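Local coordinates for O-methyltransferase (Burkholderia thailandensis, PDB 3MCZ), which probably transfers a methyl group from S-adenosyl-L-methionine to a hydroxyl oxygen of its substrate, and probably acts as a dimer, at residues 282-294 against 315-327. Numbering follows the deposited sequence.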
# COMPACT_ATOMS: atom_id res chain seq x y z
N ALA A 282 5.46 -28.49 30.42
CA ALA A 282 5.93 -27.93 29.15
C ALA A 282 5.79 -26.43 29.12
O ALA A 282 4.83 -25.85 29.64
CB ALA A 282 5.15 -28.55 27.95
N LEU A 283 6.76 -25.81 28.46
CA LEU A 283 6.71 -24.41 28.08
C LEU A 283 6.41 -24.35 26.57
O LEU A 283 7.11 -25.01 25.75
CB LEU A 283 8.09 -23.77 28.34
CG LEU A 283 8.24 -22.31 27.85
CD1 LEU A 283 7.17 -21.38 28.48
CD2 LEU A 283 9.65 -21.75 28.09
N LEU A 284 5.38 -23.59 26.19
CA LEU A 284 5.01 -23.44 24.79
C LEU A 284 5.34 -22.04 24.36
O LEU A 284 4.95 -21.08 25.02
CB LEU A 284 3.52 -23.68 24.56
CG LEU A 284 2.94 -25.01 25.05
CD1 LEU A 284 1.45 -25.13 24.68
CD2 LEU A 284 3.74 -26.24 24.56
N ILE A 285 6.07 -21.92 23.25
CA ILE A 285 6.33 -20.62 22.65
C ILE A 285 5.94 -20.65 21.18
O ILE A 285 6.49 -21.39 20.41
CB ILE A 285 7.79 -20.21 22.76
CG1 ILE A 285 8.28 -20.22 24.22
CG2 ILE A 285 7.98 -18.80 22.08
CD1 ILE A 285 9.80 -19.99 24.41
N LEU A 286 4.97 -19.83 20.82
CA LEU A 286 4.55 -19.68 19.46
C LEU A 286 5.23 -18.42 18.92
O LEU A 286 5.12 -17.35 19.51
CB LEU A 286 3.05 -19.52 19.42
CG LEU A 286 2.42 -19.48 18.05
CD1 LEU A 286 2.63 -20.80 17.30
CD2 LEU A 286 0.91 -19.19 18.25
N THR A 287 5.91 -18.56 17.80
CA THR A 287 6.68 -17.47 17.27
C THR A 287 6.74 -17.57 15.73
O THR A 287 6.79 -18.68 15.16
CB THR A 287 8.08 -17.44 17.92
OG1 THR A 287 8.76 -16.26 17.50
CG2 THR A 287 8.94 -18.68 17.55
N MSE A 288 6.72 -16.43 15.05
CA MSE A 288 6.84 -16.47 13.60
C MSE A 288 8.20 -17.05 13.23
O MSE A 288 9.24 -16.63 13.74
CB MSE A 288 6.71 -15.10 12.94
CG MSE A 288 6.78 -15.24 11.40
SE MSE A 288 6.18 -13.61 10.53
CE MSE A 288 4.42 -13.83 11.32
N THR A 289 8.21 -17.97 12.28
CA THR A 289 9.46 -18.67 11.93
C THR A 289 10.47 -17.71 11.29
O THR A 289 10.13 -16.98 10.34
CB THR A 289 9.16 -19.79 10.95
OG1 THR A 289 8.20 -20.66 11.53
CG2 THR A 289 10.42 -20.58 10.58
N MSE A 290 11.68 -17.69 11.82
CA MSE A 290 12.74 -16.83 11.30
C MSE A 290 14.06 -17.57 11.44
O MSE A 290 14.42 -17.98 12.54
CB MSE A 290 12.78 -15.53 12.10
CG MSE A 290 14.07 -14.75 11.92
SE MSE A 290 14.21 -13.20 13.07
CE MSE A 290 13.58 -12.03 11.57
N ASN A 291 14.78 -17.71 10.34
CA ASN A 291 16.07 -18.35 10.37
C ASN A 291 17.13 -17.42 10.99
O ASN A 291 16.91 -16.20 11.13
CB ASN A 291 16.48 -18.78 8.96
CG ASN A 291 15.53 -19.80 8.38
OD1 ASN A 291 14.74 -20.38 9.09
ND2 ASN A 291 15.60 -20.01 7.09
N ASP A 292 18.29 -17.99 11.33
CA ASP A 292 19.43 -17.18 11.87
C ASP A 292 19.93 -16.06 10.93
O ASP A 292 20.48 -15.08 11.39
CB ASP A 292 20.58 -18.10 12.27
CG ASP A 292 20.35 -18.76 13.64
OD1 ASP A 292 19.69 -18.14 14.54
OD2 ASP A 292 20.85 -19.88 13.82
N ASP A 293 19.69 -16.17 9.64
CA ASP A 293 20.12 -15.12 8.71
C ASP A 293 19.26 -13.85 8.76
O ASP A 293 19.63 -12.84 8.20
CB ASP A 293 20.20 -15.68 7.28
CG ASP A 293 18.83 -16.07 6.70
OD1 ASP A 293 17.75 -15.80 7.28
OD2 ASP A 293 18.84 -16.65 5.59
N ARG A 294 18.13 -13.91 9.47
CA ARG A 294 17.21 -12.76 9.65
C ARG A 294 16.53 -12.26 8.36
O ARG A 294 15.85 -11.24 8.36
CB ARG A 294 17.93 -11.62 10.38
CG ARG A 294 18.11 -11.98 11.83
CD ARG A 294 18.91 -10.94 12.50
NE ARG A 294 18.90 -11.09 13.95
CZ ARG A 294 19.59 -11.96 14.66
NH1 ARG A 294 20.39 -12.93 14.11
NH2 ARG A 294 19.44 -11.89 15.97
N GLU A 315 10.82 -6.53 17.64
CA GLU A 315 11.81 -7.22 16.84
C GLU A 315 11.50 -8.69 16.85
O GLU A 315 11.19 -9.23 17.93
CB GLU A 315 13.19 -6.99 17.44
CG GLU A 315 14.29 -7.83 16.79
CD GLU A 315 15.70 -7.54 17.34
OE1 GLU A 315 15.83 -6.90 18.41
OE2 GLU A 315 16.70 -7.99 16.68
N LEU A 316 11.59 -9.36 15.71
CA LEU A 316 11.37 -10.80 15.66
C LEU A 316 12.72 -11.43 15.90
O LEU A 316 13.63 -11.14 15.20
CB LEU A 316 10.78 -11.26 14.32
CG LEU A 316 10.40 -12.75 14.22
CD1 LEU A 316 9.44 -13.20 15.32
CD2 LEU A 316 9.85 -13.06 12.78
N HIS A 317 12.83 -12.29 16.91
CA HIS A 317 14.05 -13.01 17.21
C HIS A 317 14.10 -14.34 16.45
O HIS A 317 13.06 -15.00 16.28
CB HIS A 317 14.16 -13.23 18.72
CG HIS A 317 14.05 -11.95 19.48
ND1 HIS A 317 15.00 -10.95 19.37
CD2 HIS A 317 13.10 -11.48 20.32
CE1 HIS A 317 14.64 -9.93 20.13
NE2 HIS A 317 13.49 -10.22 20.72
N PRO A 318 15.29 -14.72 15.98
CA PRO A 318 15.37 -15.99 15.27
C PRO A 318 14.91 -17.18 16.08
O PRO A 318 15.21 -17.30 17.27
CB PRO A 318 16.85 -16.12 14.90
CG PRO A 318 17.38 -14.66 14.91
CD PRO A 318 16.57 -13.97 15.96
N THR A 319 14.21 -18.09 15.40
CA THR A 319 13.64 -19.25 16.04
C THR A 319 14.68 -20.19 16.63
O THR A 319 14.48 -20.66 17.73
CB THR A 319 12.67 -19.97 15.05
OG1 THR A 319 11.75 -18.97 14.54
CG2 THR A 319 11.91 -21.08 15.76
N PRO A 320 15.79 -20.45 15.92
CA PRO A 320 16.84 -21.24 16.54
C PRO A 320 17.45 -20.58 17.78
O PRO A 320 17.90 -21.29 18.69
CB PRO A 320 17.91 -21.38 15.44
CG PRO A 320 17.15 -21.18 14.16
CD PRO A 320 16.11 -20.14 14.52
N TRP A 321 17.47 -19.25 17.82
CA TRP A 321 18.00 -18.54 18.99
C TRP A 321 17.04 -18.73 20.18
O TRP A 321 17.48 -19.04 21.29
CB TRP A 321 18.20 -17.05 18.70
CG TRP A 321 18.70 -16.30 19.87
CD1 TRP A 321 19.98 -16.17 20.28
CD2 TRP A 321 17.90 -15.58 20.79
NE1 TRP A 321 20.04 -15.41 21.42
CE2 TRP A 321 18.76 -15.06 21.77
CE3 TRP A 321 16.53 -15.37 20.92
CZ2 TRP A 321 18.29 -14.29 22.84
CZ3 TRP A 321 16.07 -14.58 21.98
CH2 TRP A 321 16.96 -14.05 22.91
N ILE A 322 15.75 -18.56 19.93
CA ILE A 322 14.74 -18.83 20.97
C ILE A 322 14.88 -20.28 21.49
O ILE A 322 14.90 -20.52 22.70
CB ILE A 322 13.30 -18.57 20.48
CG1 ILE A 322 13.14 -17.09 20.10
CG2 ILE A 322 12.30 -18.97 21.58
CD1 ILE A 322 11.81 -16.69 19.30
N ALA A 323 14.99 -21.24 20.57
CA ALA A 323 15.10 -22.61 20.97
C ALA A 323 16.33 -22.85 21.83
O ALA A 323 16.25 -23.61 22.82
CB ALA A 323 15.08 -23.55 19.73
N GLY A 324 17.45 -22.21 21.51
CA GLY A 324 18.68 -22.34 22.31
C GLY A 324 18.49 -21.78 23.71
O GLY A 324 18.98 -22.37 24.68
N VAL A 325 17.74 -20.68 23.84
CA VAL A 325 17.46 -20.12 25.18
C VAL A 325 16.65 -21.10 26.05
O VAL A 325 16.94 -21.32 27.23
CB VAL A 325 16.77 -18.76 25.11
CG1 VAL A 325 16.50 -18.28 26.53
CG2 VAL A 325 17.64 -17.74 24.33
N VAL A 326 15.66 -21.74 25.44
CA VAL A 326 14.86 -22.75 26.14
C VAL A 326 15.74 -23.93 26.60
O VAL A 326 15.62 -24.39 27.76
CB VAL A 326 13.66 -23.21 25.25
CG1 VAL A 326 12.83 -24.32 25.93
CG2 VAL A 326 12.77 -22.01 24.92
N ARG A 327 16.62 -24.40 25.72
CA ARG A 327 17.60 -25.43 26.11
C ARG A 327 18.51 -24.97 27.25
O ARG A 327 18.70 -25.70 28.20
CB ARG A 327 18.47 -25.87 24.94
CG ARG A 327 17.72 -26.64 23.95
CD ARG A 327 18.64 -27.37 22.94
NE ARG A 327 17.80 -27.74 21.81
CZ ARG A 327 17.61 -27.00 20.72
NH1 ARG A 327 18.29 -25.87 20.52
NH2 ARG A 327 16.76 -27.44 19.80
O HOH W 1 11.08 -16.80 15.74
O HOH W 2 16.29 -10.09 14.89
O HOH W 3 17.48 -11.22 18.33
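M290 and T319 grip each other through two hydrogen bonds. The amide N of M290 donates to OG1 of T319 (3.0 Å), while the amide N of T319, in the first turn of its helix, donates to O of M290 (2.9 Å), lying in the carbonyl plane. Threonine suits this place: with OG1 held beside its own backbone N (chi1 -51°), T319 can accept from the amide of M290 and donate its own amide to the carbonyl. One water extends the network: it accepts from OG1 of T287 and OG1 of T319 and donates to the carbonyl O atoms of M288 and H317, satisfying four polar groups at once.

Along the strand the contact is mostly apolar. In the Rossmann-like methyltransferase domain, helix 319-327 runs nearly antiparallel to strand 282-288 (160°) and packs on one face of the central sheet, over strands 281-288 and 341-347. Here the terminal methyl CD1 of the beta-branched I285, long enough to bridge strand and helix, slips past CG2 of V326 at 3.6 Å, and CD1 of I322 meets OG1 of T287 tip to tip, 3.6 Å away. L316, its CG anti to the backbone N (chi1 -175°), puts CD2 against CB of M288, 3.7 Å away, crossing that side chain at about a right angle.

At the outer end the rigid ring of P318, at the N-cap, lies over one face of the R294 guanidinium, whose flatness suits it, CG 3.5 Å from CZ. R294 NE also reaches, through a second water, OE2 of E315 and O of L316.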